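Local structure of Arf-GAP with coiled-coil, ANK repeat and PH domain-containing protein 2 (Homo sapiens, 6IF3) at residues Pro24-Ala29 / Cys61-Gln66; Asp35-Asn40 / Val71-Val76; Gln93-Leu98 / Gln155-Asp160; Asp113-Ala118 / Leu132-Glu137. The protein acts as a GTPase-activating protein for ARF6, while its ankyrin repeats, which make up much of this chain, are required for interaction with RAB35. One frame throughout, in Å; residues are numbered along the deposited sequence.

Overall arrangement
The four contacts sample successive levels of one ankyrin solenoid, the repeat part of the protein and not its zinc-containing ArfGAP domain. Contacts 1 and 2 lie near one end, centres 14 Å apart, and touch where Leu64 packs on Val36 and Leu65 on Val71. Contact 3 continues the row: Leu96 and Phe97 meet Cys61, and Phe97 also meets Val71. Contacts 3 and 4, centres 11 Å apart, meet along helix 124-141, which carries the 132-137 segment of contact 4 and borders contact 3, with Asn136 OD1 accepting a hydrogen bond from Gln155 N. Both border the other protein chain of the assembly. Contacts 1 and 4, centres 27 Å apart, do not touch.

Contact 1: Pro24-Ala29 / Cys61-Gln66; sequences PKMAEA and CEFLLQ
The aromatic ring of Phe63 is approached obliquely by both Met26 and Ala27. The Met26 methyl, CE, comes to 3.6 Å from Phe63 CD2, while the Ala27 methyl, CB, lies 4.0 Å from Phe63 CZ. Between them, Met26 CB passes 3.9 Å from Phe63 CE2, and one flank of the ring is thus followed by three carbons of helix 23-31. The sulfur takes part as well: Met26 SD stands 5.3 Å from the ring centroid and 45° off its normal, an oblique Met-aromatic contact. Phe63 reaches this position because its CG is anti to the backbone N (chi1 180°), which directs the ring across the gap. Met26 bends at its last torsion and brings CE within 3.5 Å of Leu64 CG, the two side chains crossing at about a right angle. Behind them, Met26 also rests on Leu14 and Ala17 of helix 10-19, and Leu64 on Ala52 of helix 48-55. The segment axes run nearly parallel, 20° apart, and approach to 11.4 Å at their closest, a spacing bridged here mainly by Met26 and Phe63, as in the side-by-side helix rows of an ankyrin repeat stack.

Contact 2: Asp35-Asn40 / Val71-Val76; sequences DVNWAN and VNQRDV
Gln73 reaches across to Asn37 and gives one hydrogen bond, from Gln73 NE2 to the backbone Asn37 O at 3.0 Å. The N-H points at the oxygen with an angle of 159°, and the acceptor lies close to the plane of the Gln73 amide, while the donor is somewhat tilted from the Asn37 carbonyl plane. A trans first torsion (chi1 -176°) and an extended chain beyond it carry the Gln73 amide this far. Its other end, Gln73 OE1, rests 3.2 Å from Asn37 CB, with the two side-chain amide planes turned 48° apart. Ala39 adds a looser touch, its CB 4.4 Å from Gln73 NE2. In the next shell, Asn37 OD1 accepts from Asn70 N, just before the 71-76 segment. The carbonyl of Asn37 lies within a type I turn from Asp35 to Trp38, which, with an Asx turn, probably fixes its direction; in the latter Asp35 OD1 accepts from Asn37 N, which stands above the carboxylate plane, at 2.9 Å. Adjacent loops of the ankyrin stack are therefore joined at Asn37 through its main-chain and side-chain oxygens, and because these links pair neutral amide groups, they depend on direction rather than net charge.

Contact 3: Gln93-Leu98 / Gln155-Asp160; sequences QVCLFL and QDIFRD
Ile157 meets helix 91-99 with its longer branch, and its side chain can be traced outward from CB. At that carbon it forks: CG2 turns to helix 124-141, where it lies 3.9 Å from Leu132 CB, while CG1 heads toward Cys95 and stands 4.2 Å from Cys95 SG. This CG1 falls between the backbone N and the carbonyl carbon (chi1 62°), a torsion that points it to Cys95 while CG2 faces Leu132. Beyond it the chain runs straight (chi2 167°) to CD1, which ends 3.8 Å from Leu98 CB and 4.2 Å from the backbone Cys95 O. The setting is that of an ankyrin solenoid with an added C-terminal element: helix 91-99 belongs to the second ankyrin repeat, and the short helix 157-161 lies against it and against helix 124-141. Cys95 faces the start of this short helix, its SG 3.9 Å from Ile157 O and 4.1 Å from Phe158 CA, so the thiol packs on main chain as much as on side chain; Leu129 of helix 124-141 touches it too. The helix is opened by Asp156 as N-cap, whose OD1 accepts from Arg159 N at 3.1 Å, the donor standing above the carboxylate plane. Farther along, Asp160 OD1 pairs with a basic side chain of the other protein chain.

Contact 4: Asp113-Ala118 / Leu132-Glu137; sequences DPLSIA and LARMNE
Two first torsions bring Asp113 and Arg134 together. In Asp113, a chi1 of 64° folds the carboxylate back over its own main chain; in Arg134, CG is anti to the carbonyl carbon (chi1 -67°), and the chain then extends from CG to NE across the gap. The result is a weak, long salt bridge, Arg134 NH2 to Asp113 OD2 at 3.4 Å, with the carboxylate turned 88° from the guanidinium plane and its oxygen at the guanidinium edge. Leu115 CD2 lies over the centre of one guanidinium face, 3.9 Å from Arg134 CZ. A water bridges Arg134 NH2 (2.8 Å) and Leu115 N (3.0 Å), accepting from both. Arg134 NE is held separately by Gln104 OE1, so the guanidinium is gripped from more than one direction. The other carboxylate oxygen of Asp113 is occupied as an N-cap: OD1 accepts from Ser116 N at 2.8 Å, while Ser116 OG donates back to Asp113 O. One carboxylate thus both caps helix 114-120 and pairs with helix 124-141. The sequence Asp113-Pro114-Leu115-Ser116 stands where ankyrin repeats commonly carry Thr-Pro-Leu-His, and the contact joins the two helices of the third ankyrin repeat, a helix-loop-helix unit of the ankyrin fold.

Contact 1: Pro24-Ala29 / Cys61-Gln66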
loop_
_atom_site.group_PDB
_atom_site.type_symbol
_atom_site.label_atom_id
_atom_site.label_comp_id
_atom_site.label_asym_id
_atom_site.label_seq_id
_atom_site.Cartn_x
_atom_site.Cartn_y
_atom_site.Cartn_z
ATOM N N PRO A 24 -7.017 2.862 -34.928
ATOM C CA PRO A 24 -7.480 3.541 -36.151
ATOM C C PRO A 24 -8.997 3.646 -36.246
ATOM O O PRO A 24 -9.503 4.706 -36.654
ATOM C CB PRO A 24 -6.906 2.667 -37.262
ATOM C CG PRO A 24 -5.599 2.183 -36.689
ATOM C CD PRO A 24 -5.974 1.861 -35.241
ATOM N N LYS A 25 -9.712 2.597 -35.861
ATOM C CA LYS A 25 -11.170 2.675 -35.955
ATOM C C LYS A 25 -11.694 3.627 -34.873
ATOM O O LYS A 25 -12.703 4.311 -35.073
ATOM C CB LYS A 25 -11.806 1.297 -35.818
ATOM C CG LYS A 25 -11.649 0.390 -37.041
ATOM C CD LYS A 25 -12.618 -0.786 -36.932
ATOM C CE LYS A 25 -12.328 -1.888 -37.929
ATOM N NZ LYS A 25 -13.246 -3.038 -37.656
ATOM N N MET A 26 -11.039 3.663 -33.709
ATOM C CA MET A 26 -11.414 4.616 -32.666
ATOM C C MET A 26 -11.272 6.039 -33.182
ATOM O O MET A 26 -12.173 6.859 -33.012
ATOM C CB MET A 26 -10.556 4.414 -31.403
ATOM C CG MET A 26 -10.835 3.058 -30.768
ATOM S SD MET A 26 -9.612 2.649 -29.521
ATOM C CE MET A 26 -10.016 3.839 -28.267
ATOM N N ALA A 27 -10.135 6.316 -33.802
ATOM C CA ALA A 27 -9.822 7.634 -34.341
ATOM C C ALA A 27 -10.830 8.010 -35.413
ATOM O O ALA A 27 -11.258 9.166 -35.496
ATOM C CB ALA A 27 -8.399 7.649 -34.897
ATOM N N GLU A 28 -11.206 7.038 -36.237
ATOM C CA GLU A 28 -12.159 7.310 -37.311
ATOM C C GLU A 28 -13.515 7.707 -36.725
ATOM O O GLU A 28 -14.176 8.639 -37.219
ATOM C CB GLU A 28 -12.293 6.081 -38.210
ATOM C CG GLU A 28 -13.324 6.217 -39.300
ATOM C CD GLU A 28 -13.449 4.937 -40.085
ATOM O OE1 GLU A 28 -14.268 4.075 -39.694
ATOM O OE2 GLU A 28 -12.724 4.786 -41.088
ATOM N N ALA A 29 -13.930 7.004 -35.677
ATOM C CA ALA A 29 -15.186 7.315 -34.996
ATOM C C ALA A 29 -15.135 8.724 -34.422
ATOM O O ALA A 29 -16.105 9.496 -34.578
ATOM C CB ALA A 29 -15.464 6.294 -33.903
ATOM N N CYS A 61 -6.813 2.513 -23.376
ATOM C CA CYS A 61 -7.182 3.410 -22.277
ATOM C C CYS A 61 -6.448 4.736 -22.403
ATOM O O CYS A 61 -7.057 5.820 -22.262
ATOM C CB CYS A 61 -6.850 2.764 -20.925
ATOM S SG CYS A 61 -7.856 1.298 -20.568
ATOM N N GLU A 62 -5.140 4.667 -22.657
ATOM C CA GLU A 62 -4.326 5.875 -22.802
ATOM C C GLU A 62 -4.898 6.756 -23.907
ATOM O O GLU A 62 -5.122 7.961 -23.714
ATOM C CB GLU A 62 -2.864 5.526 -23.130
ATOM C CG GLU A 62 -2.121 4.736 -22.060
ATOM C CD GLU A 62 -0.786 4.203 -22.573
ATOM O OE1 GLU A 62 -0.599 4.160 -23.816
ATOM O OE2 GLU A 62 0.087 3.835 -21.744
ATOM N N PHE A 63 -5.175 6.162 -25.072
ATOM C CA PHE A 63 -5.693 6.928 -26.217
ATOM C C PHE A 63 -6.998 7.669 -25.876
ATOM O O PHE A 63 -7.163 8.860 -26.199
ATOM C CB PHE A 63 -5.899 5.972 -27.398
ATOM C CG PHE A 63 -6.429 6.624 -28.638
ATOM C CD1 PHE A 63 -5.565 7.170 -29.559
ATOM C CD2 PHE A 63 -7.803 6.668 -28.888
ATOM C CE1 PHE A 63 -6.034 7.768 -30.736
ATOM C CE2 PHE A 63 -8.288 7.275 -30.065
ATOM C CZ PHE A 63 -7.405 7.821 -30.979
ATOM N N LEU A 64 -7.917 6.975 -25.222
ATOM C CA LEU A 64 -9.176 7.596 -24.833
ATOM C C LEU A 64 -8.958 8.754 -23.857
ATOM O O LEU A 64 -9.512 9.829 -24.027
ATOM C CB LEU A 64 -10.103 6.546 -24.228
ATOM C CG LEU A 64 -10.661 5.595 -25.286
ATOM C CD1 LEU A 64 -11.398 4.417 -24.623
ATOM C CD2 LEU A 64 -11.644 6.366 -26.239
ATOM N N LEU A 65 -8.118 8.562 -22.850
ATOM C CA LEU A 65 -7.809 9.639 -21.905
ATOM C C LEU A 65 -7.173 10.843 -22.600
ATOM O O LEU A 65 -7.487 11.987 -22.279
ATOM C CB LEU A 65 -6.881 9.119 -20.797
ATOM C CG LEU A 65 -7.545 8.140 -19.838
ATOM C CD1 LEU A 65 -6.504 7.507 -18.881
ATOM C CD2 LEU A 65 -8.691 8.775 -19.049
ATOM N N GLN A 66 -6.281 10.574 -23.559
ATOM C CA GLN A 66 -5.615 11.634 -24.319
ATOM C C GLN A 66 -6.602 12.382 -25.196
ATOM O O GLN A 66 -6.338 13.495 -25.609
ATOM C CB GLN A 66 -4.510 11.054 -25.195
ATOM C CG GLN A 66 -3.325 10.571 -24.402
ATOM C CD GLN A 66 -2.417 9.687 -25.226
ATOM O OE1 GLN A 66 -2.653 9.467 -26.420
ATOM N NE2 GLN A 66 -1.383 9.155 -24.590
#

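Contact 2: Asp35-Asn40 / Val71-Val76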
loop_
_atom_site.group_PDB
_atom_site.type_symbol
_atom_site.label_atom_id
_atom_site.label_comp_id
_atom_site.label_asym_id
_atom_site.label_seq_id
_atom_site.Cartn_x
_atom_site.Cartn_y
_atom_site.Cartn_z
ATOM N N ASP A 35 -18.690 10.903 -29.409
ATOM C CA ASP A 35 -18.443 11.383 -28.063
ATOM C C ASP A 35 -17.563 10.374 -27.355
ATOM O O ASP A 35 -17.956 9.213 -27.163
ATOM C CB ASP A 35 -19.748 11.577 -27.326
ATOM C CG ASP A 35 -19.587 12.273 -25.991
ATOM O OD1 ASP A 35 -18.439 12.456 -25.513
ATOM O OD2 ASP A 35 -20.647 12.657 -25.439
ATOM N N VAL A 36 -16.396 10.831 -26.937
ATOM C CA VAL A 36 -15.477 9.940 -26.254
ATOM C C VAL A 36 -16.104 9.394 -24.945
ATOM O O VAL A 36 -15.668 8.349 -24.436
ATOM C CB VAL A 36 -14.150 10.680 -25.982
ATOM C CG1 VAL A 36 -14.349 11.836 -24.963
ATOM C CG2 VAL A 36 -13.039 9.723 -25.587
ATOM N N ASN A 37 -17.132 10.088 -24.435
ATOM C CA ASN A 37 -17.833 9.689 -23.214
ATOM C C ASN A 37 -19.233 9.133 -23.489
ATOM O O ASN A 37 -20.085 9.078 -22.591
ATOM C CB ASN A 37 -17.908 10.883 -22.251
ATOM C CG ASN A 37 -16.555 11.255 -21.703
ATOM O OD1 ASN A 37 -15.807 10.392 -21.211
ATOM N ND2 ASN A 37 -16.216 12.539 -21.781
ATOM N N TRP A 38 -19.441 8.693 -24.729
ATOM C CA TRP A 38 -20.712 8.108 -25.140
ATOM C C TRP A 38 -21.116 6.970 -24.211
ATOM O O TRP A 38 -20.280 6.150 -23.831
ATOM C CB TRP A 38 -20.594 7.609 -26.567
ATOM C CG TRP A 38 -21.903 7.071 -27.141
ATOM C CD1 TRP A 38 -22.954 7.822 -27.597
ATOM C CD2 TRP A 38 -22.261 5.700 -27.363
ATOM N NE1 TRP A 38 -23.943 6.998 -28.077
ATOM C CE2 TRP A 38 -23.540 5.694 -27.954
ATOM C CE3 TRP A 38 -21.621 4.477 -27.128
ATOM C CZ2 TRP A 38 -24.205 4.512 -28.300
ATOM C CZ3 TRP A 38 -22.290 3.298 -27.486
ATOM C CH2 TRP A 38 -23.555 3.333 -28.069
ATOM N N ALA A 39 -22.376 6.962 -23.803
ATOM C CA ALA A 39 -22.927 5.890 -22.958
ATOM C C ALA A 39 -23.887 5.035 -23.767
ATOM O O ALA A 39 -24.812 5.557 -24.422
ATOM C CB ALA A 39 -23.614 6.476 -21.747
ATOM N N ASN A 40 -23.688 3.719 -23.719
ATOM C CA ASN A 40 -24.527 2.788 -24.467
ATOM C C ASN A 40 -25.752 2.448 -23.640
ATOM O O ASN A 40 -25.668 1.656 -22.704
ATOM C CB ASN A 40 -23.735 1.523 -24.805
ATOM C CG ASN A 40 -24.475 0.610 -25.775
ATOM O OD1 ASN A 40 -25.709 0.612 -25.859
ATOM N ND2 ASN A 40 -23.717 -0.186 -26.515
ATOM N N VAL A 71 -12.161 9.939 -16.750
ATOM C CA VAL A 71 -11.609 8.743 -16.085
ATOM C C VAL A 71 -12.565 8.224 -15.014
ATOM O O VAL A 71 -12.459 7.083 -14.600
ATOM C CB VAL A 71 -10.221 9.060 -15.500
ATOM C CG1 VAL A 71 -10.331 9.906 -14.237
ATOM C CG2 VAL A 71 -9.416 7.762 -15.263
ATOM N N ASN A 72 -13.536 9.038 -14.604
ATOM C CA ASN A 72 -14.408 8.625 -13.507
ATOM C C ASN A 72 -15.813 8.211 -13.950
ATOM O O ASN A 72 -16.601 7.783 -13.099
ATOM C CB ASN A 72 -14.549 9.745 -12.486
ATOM C CG ASN A 72 -13.295 9.983 -11.708
ATOM O OD1 ASN A 72 -12.610 9.043 -11.322
ATOM N ND2 ASN A 72 -12.997 11.237 -11.452
ATOM N N GLN A 73 -16.157 8.384 -15.231
ATOM C CA GLN A 73 -17.563 8.257 -15.631
ATOM C C GLN A 73 -18.034 6.832 -15.415
ATOM O O GLN A 73 -17.371 5.864 -15.848
ATOM C CB GLN A 73 -17.772 8.663 -17.099
ATOM C CG GLN A 73 -19.258 8.622 -17.507
ATOM C CD GLN A 73 -19.445 9.135 -18.899
ATOM O OE1 GLN A 73 -18.739 10.059 -19.319
ATOM N NE2 GLN A 73 -20.351 8.520 -19.642
ATOM N N ARG A 74 -19.191 6.703 -14.780
ATOM C CA ARG A 74 -19.710 5.405 -14.347
ATOM C C ARG A 74 -20.746 4.810 -15.274
ATOM O O ARG A 74 -21.522 5.550 -15.924
ATOM C CB ARG A 74 -20.359 5.545 -12.950
ATOM C CG ARG A 74 -19.489 6.264 -11.912
ATOM C CD ARG A 74 -20.343 6.703 -10.770
ATOM N NE ARG A 74 -19.687 7.494 -9.731
ATOM C CZ ARG A 74 -19.509 7.064 -8.478
ATOM N NH1 ARG A 74 -19.880 5.833 -8.169
ATOM N NH2 ARG A 74 -19.001 7.867 -7.535
ATOM N N ASP A 75 -20.820 3.476 -15.273
ATOM C CA ASP A 75 -21.988 2.800 -15.866
ATOM C C ASP A 75 -23.207 2.929 -14.939
ATOM O O ASP A 75 -23.140 3.584 -13.870
ATOM C CB ASP A 75 -21.695 1.326 -16.196
ATOM C CG ASP A 75 -21.354 0.484 -14.977
ATOM O OD1 ASP A 75 -21.783 0.822 -13.857
ATOM O OD2 ASP A 75 -20.692 -0.575 -15.168
ATOM N N VAL A 76 -24.335 2.334 -15.341
ATOM C CA VAL A 76 -25.567 2.561 -14.618
ATOM C C VAL A 76 -25.576 1.880 -13.239
ATOM O O VAL A 76 -26.406 2.225 -12.399
ATOM C CB VAL A 76 -26.791 2.137 -15.497
ATOM C CG1 VAL A 76 -27.038 0.643 -15.478
ATOM C CG2 VAL A 76 -28.076 2.917 -15.101
#

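Contact 3: Gln93-Leu98 / Gln155-Asp160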
loop_
_atom_site.group_PDB
_atom_site.type_symbol
_atom_site.label_atom_id
_atom_site.label_comp_id
_atom_site.label_asym_id
_atom_site.label_seq_id
_atom_site.Cartn_x
_atom_site.Cartn_y
_atom_site.Cartn_z
ATOM N N GLN A 93 -3.744 -1.045 -15.873
ATOM C CA GLN A 93 -4.808 -0.061 -16.012
ATOM C C GLN A 93 -5.104 0.632 -14.692
ATOM O O GLN A 93 -5.373 1.829 -14.683
ATOM C CB GLN A 93 -6.086 -0.699 -16.572
ATOM C CG GLN A 93 -5.934 -1.171 -18.012
ATOM C CD GLN A 93 -7.149 -1.969 -18.483
ATOM O OE1 GLN A 93 -8.005 -2.349 -17.685
ATOM N NE2 GLN A 93 -7.217 -2.217 -19.788
ATOM N N VAL A 94 -5.053 -0.097 -13.574
ATOM C CA VAL A 94 -5.230 0.533 -12.248
ATOM C C VAL A 94 -4.148 1.616 -12.040
ATOM O O VAL A 94 -4.417 2.740 -11.620
ATOM C CB VAL A 94 -5.179 -0.530 -11.118
ATOM C CG1 VAL A 94 -5.046 0.128 -9.722
ATOM C CG2 VAL A 94 -6.451 -1.394 -11.176
ATOM N N CYS A 95 -2.904 1.295 -12.369
ATOM C CA CYS A 95 -1.822 2.239 -12.194
ATOM C C CYS A 95 -2.038 3.503 -13.048
ATOM O O CYS A 95 -1.911 4.612 -12.548
ATOM C CB CYS A 95 -0.489 1.581 -12.542
ATOM S SG CYS A 95 0.912 2.581 -12.138
ATOM N N LEU A 96 -2.393 3.307 -14.313
ATOM C CA LEU A 96 -2.668 4.430 -15.219
ATOM C C LEU A 96 -3.785 5.335 -14.683
ATOM O O LEU A 96 -3.630 6.546 -14.583
ATOM C CB LEU A 96 -3.037 3.881 -16.585
ATOM C CG LEU A 96 -3.558 4.971 -17.542
ATOM C CD1 LEU A 96 -2.469 5.905 -17.991
ATOM C CD2 LEU A 96 -4.262 4.296 -18.725
ATOM N N PHE A 97 -4.885 4.720 -14.294
ATOM C CA PHE A 97 -6.021 5.497 -13.807
ATOM C C PHE A 97 -5.673 6.250 -12.537
ATOM O O PHE A 97 -6.062 7.405 -12.394
ATOM C CB PHE A 97 -7.247 4.595 -13.577
ATOM C CG PHE A 97 -7.796 4.000 -14.838
ATOM C CD1 PHE A 97 -7.636 4.644 -16.069
ATOM C CD2 PHE A 97 -8.467 2.782 -14.810
ATOM C CE1 PHE A 97 -8.138 4.074 -17.246
ATOM C CE2 PHE A 97 -8.969 2.197 -15.965
ATOM C CZ PHE A 97 -8.810 2.832 -17.187
ATOM N N LEU A 98 -4.941 5.619 -11.621
ATOM C CA LEU A 98 -4.546 6.314 -10.397
ATOM C C LEU A 98 -3.671 7.540 -10.743
ATOM O O LEU A 98 -3.869 8.618 -10.173
ATOM C CB LEU A 98 -3.824 5.344 -9.450
ATOM C CG LEU A 98 -4.756 4.292 -8.834
ATOM C CD1 LEU A 98 -3.925 3.273 -8.039
ATOM C CD2 LEU A 98 -5.771 4.964 -7.889
ATOM N N GLN A 155 5.165 9.029 -3.485
ATOM C CA GLN A 155 5.421 7.667 -3.938
ATOM C C GLN A 155 5.325 7.566 -5.445
ATOM O O GLN A 155 4.337 7.971 -6.030
ATOM C CB GLN A 155 4.430 6.667 -3.321
ATOM C CG GLN A 155 4.358 6.684 -1.821
ATOM C CD GLN A 155 5.709 6.497 -1.193
ATOM O OE1 GLN A 155 6.485 5.626 -1.603
ATOM N NE2 GLN A 155 6.031 7.358 -0.238
ATOM N N ASP A 156 6.364 7.018 -6.071
ATOM C CA ASP A 156 6.382 6.785 -7.516
ATOM C C ASP A 156 5.668 5.456 -7.809
ATOM O O ASP A 156 6.315 4.393 -7.834
ATOM C CB ASP A 156 7.835 6.755 -7.984
ATOM C CG ASP A 156 7.995 6.658 -9.503
ATOM O OD1 ASP A 156 7.017 6.327 -10.221
ATOM O OD2 ASP A 156 9.134 6.927 -9.978
ATOM N N ILE A 157 4.351 5.464 -8.014
ATOM C CA ILE A 157 3.670 4.167 -8.079
ATOM C C ILE A 157 3.956 3.497 -9.431
ATOM O O ILE A 157 3.790 2.273 -9.552
ATOM C CB ILE A 157 2.165 4.271 -7.813
ATOM C CG1 ILE A 157 1.487 5.142 -8.865
ATOM C CG2 ILE A 157 1.907 4.821 -6.386
ATOM C CD1 ILE A 157 -0.047 5.021 -8.828
ATOM N N PHE A 158 4.374 4.270 -10.442
ATOM C CA PHE A 158 4.805 3.606 -11.678
ATOM C C PHE A 158 6.008 2.716 -11.412
ATOM O O PHE A 158 6.101 1.591 -11.929
ATOM C CB PHE A 158 5.158 4.594 -12.782
ATOM C CG PHE A 158 5.822 3.930 -13.962
ATOM C CD1 PHE A 158 5.072 3.177 -14.859
ATOM C CD2 PHE A 158 7.208 4.009 -14.139
ATOM C CE1 PHE A 158 5.703 2.539 -15.943
ATOM C CE2 PHE A 158 7.837 3.371 -15.203
ATOM C CZ PHE A 158 7.077 2.625 -16.113
ATOM N N ARG A 159 6.967 3.240 -10.653
ATOM C CA ARG A 159 8.143 2.456 -10.327
ATOM C C ARG A 159 7.734 1.185 -9.595
ATOM O O ARG A 159 8.256 0.094 -9.876
ATOM C CB ARG A 159 9.115 3.262 -9.457
ATOM C CG ARG A 159 10.464 2.527 -9.273
ATOM C CD ARG A 159 11.400 3.331 -8.426
ATOM N NE ARG A 159 12.752 2.790 -8.445
ATOM C CZ ARG A 159 13.784 3.375 -7.850
ATOM N NH1 ARG A 159 13.580 4.510 -7.180
ATOM N NH2 ARG A 159 15.009 2.856 -7.940
ATOM N N ASP A 160 6.798 1.318 -8.665
ATOM C CA ASP A 160 6.285 0.142 -7.938
ATOM C C ASP A 160 5.529 -0.836 -8.852
ATOM O O ASP A 160 5.585 -2.059 -8.618
ATOM C CB ASP A 160 5.363 0.582 -6.814
ATOM C CG ASP A 160 6.074 1.466 -5.823
ATOM O OD1 ASP A 160 7.251 1.193 -5.553
ATOM O OD2 ASP A 160 5.476 2.435 -5.331
#

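Contact 4: Asp113-Ala118 / Leu132-Glu137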
loop_
_atom_site.group_PDB
_atom_site.type_symbol
_atom_site.label_atom_id
_atom_site.label_comp_id
_atom_site.label_asym_id
_atom_site.label_seq_id
_atom_site.Cartn_x
_atom_site.Cartn_y
_atom_site.Cartn_z
ATOM N N ASP A 113 -16.014 0.070 -2.923
ATOM C CA ASP A 113 -14.952 0.821 -3.586
ATOM C C ASP A 113 -13.853 -0.121 -4.079
ATOM O O ASP A 113 -13.833 -1.304 -3.719
ATOM C CB ASP A 113 -14.382 1.960 -2.669
ATOM C CG ASP A 113 -13.694 1.489 -1.422
ATOM O OD1 ASP A 113 -13.336 0.306 -1.260
ATOM O OD2 ASP A 113 -13.495 2.383 -0.564
ATOM N N PRO A 114 -12.939 0.405 -4.912
ATOM C CA PRO A 114 -11.912 -0.465 -5.472
ATOM C C PRO A 114 -11.059 -1.127 -4.422
ATOM O O PRO A 114 -10.736 -2.302 -4.582
ATOM C CB PRO A 114 -11.089 0.490 -6.318
ATOM C CG PRO A 114 -12.121 1.416 -6.877
ATOM C CD PRO A 114 -13.044 1.663 -5.676
ATOM N N LEU A 115 -10.740 -0.411 -3.355
ATOM C CA LEU A 115 -9.907 -1.027 -2.311
ATOM C C LEU A 115 -10.628 -2.222 -1.661
ATOM O O LEU A 115 -9.998 -3.266 -1.459
ATOM C CB LEU A 115 -9.522 -0.019 -1.209
ATOM C CG LEU A 115 -8.643 -0.598 -0.083
ATOM C CD1 LEU A 115 -7.288 -1.094 -0.616
ATOM C CD2 LEU A 115 -8.477 0.448 1.044
ATOM N N SER A 116 -11.916 -2.097 -1.366
ATOM C CA SER A 116 -12.624 -3.208 -0.704
ATOM C C SER A 116 -12.608 -4.428 -1.628
ATOM O O SER A 116 -12.465 -5.554 -1.181
ATOM C CB SER A 116 -14.048 -2.813 -0.313
ATOM O OG SER A 116 -14.906 -2.695 -1.438
ATOM N N ILE A 117 -12.762 -4.192 -2.919
ATOM C CA ILE A 117 -12.769 -5.268 -3.915
ATOM C C ILE A 117 -11.398 -5.955 -3.959
ATOM O O ILE A 117 -11.312 -7.189 -3.862
ATOM C CB ILE A 117 -13.172 -4.698 -5.280
ATOM C CG1 ILE A 117 -14.620 -4.235 -5.190
ATOM C CG2 ILE A 117 -12.982 -5.735 -6.399
ATOM C CD1 ILE A 117 -15.067 -3.450 -6.392
ATOM N N ALA A 118 -10.346 -5.159 -4.087
ATOM C CA ALA A 118 -8.969 -5.691 -4.094
ATOM C C ALA A 118 -8.583 -6.442 -2.826
ATOM O O ALA A 118 -7.892 -7.456 -2.905
ATOM C CB ALA A 118 -7.991 -4.529 -4.372
ATOM N N LEU A 132 -0.817 3.030 -1.855
ATOM C CA LEU A 132 0.270 4.019 -2.031
ATOM C C LEU A 132 -0.252 5.312 -2.687
ATOM O O LEU A 132 0.214 6.414 -2.377
ATOM C CB LEU A 132 1.423 3.426 -2.829
ATOM C CG LEU A 132 2.135 2.339 -1.988
ATOM C CD1 LEU A 132 3.384 1.878 -2.693
ATOM C CD2 LEU A 132 2.450 2.773 -0.520
ATOM N N ALA A 133 -1.263 5.181 -3.548
ATOM C CA ALA A 133 -1.913 6.388 -4.082
ATOM C C ALA A 133 -2.663 7.160 -2.992
ATOM O O ALA A 133 -2.672 8.397 -3.008
ATOM C CB ALA A 133 -2.848 6.015 -5.212
ATOM N N ARG A 134 -3.287 6.447 -2.049
ATOM C CA ARG A 134 -3.911 7.095 -0.899
ATOM C C ARG A 134 -2.865 7.806 -0.042
ATOM O O ARG A 134 -3.109 8.889 0.450
ATOM C CB ARG A 134 -4.690 6.095 -0.037
ATOM C CG ARG A 134 -5.917 5.522 -0.744
ATOM C CD ARG A 134 -6.947 4.917 0.231
ATOM N NE ARG A 134 -8.115 4.371 -0.461
ATOM C CZ ARG A 134 -9.291 4.146 0.117
ATOM N NH1 ARG A 134 -9.480 4.462 1.394
ATOM N NH2 ARG A 134 -10.295 3.646 -0.594
ATOM N N MET A 135 -1.709 7.178 0.151
ATOM C CA MET A 135 -0.642 7.806 0.916
ATOM C C MET A 135 -0.245 9.151 0.272
ATOM O O MET A 135 -0.053 10.144 0.969
ATOM C CB MET A 135 0.559 6.852 1.002
ATOM C CG MET A 135 1.675 7.361 1.898
ATOM S SD MET A 135 3.116 6.272 1.861
ATOM C CE MET A 135 2.539 4.886 2.810
ATOM N N ASN A 136 -0.146 9.166 -1.056
ATOM C CA ASN A 136 0.117 10.402 -1.784
ATOM C C ASN A 136 -0.986 11.429 -1.560
ATOM O O ASN A 136 -0.703 12.611 -1.386
ATOM C CB ASN A 136 0.268 10.135 -3.279
ATOM C CG ASN A 136 1.615 9.513 -3.613
ATOM O OD1 ASN A 136 2.520 9.493 -2.771
ATOM N ND2 ASN A 136 1.765 9.031 -4.846
ATOM N N GLU A 137 -2.229 10.966 -1.546
ATOM C CA GLU A 137 -3.358 11.882 -1.251
ATOM C C GLU A 137 -3.196 12.497 0.125
ATOM O O GLU A 137 -3.355 13.716 0.316
ATOM C CB GLU A 137 -4.691 11.145 -1.330
ATOM C CG GLU A 137 -5.042 10.600 -2.698
ATOM C CD GLU A 137 -6.431 9.966 -2.723
ATOM O OE1 GLU A 137 -7.129 10.013 -1.686
ATOM O OE2 GLU A 137 -6.838 9.457 -3.792
HETATM O O HOH W 1 -10.392 2.573 -3.182
#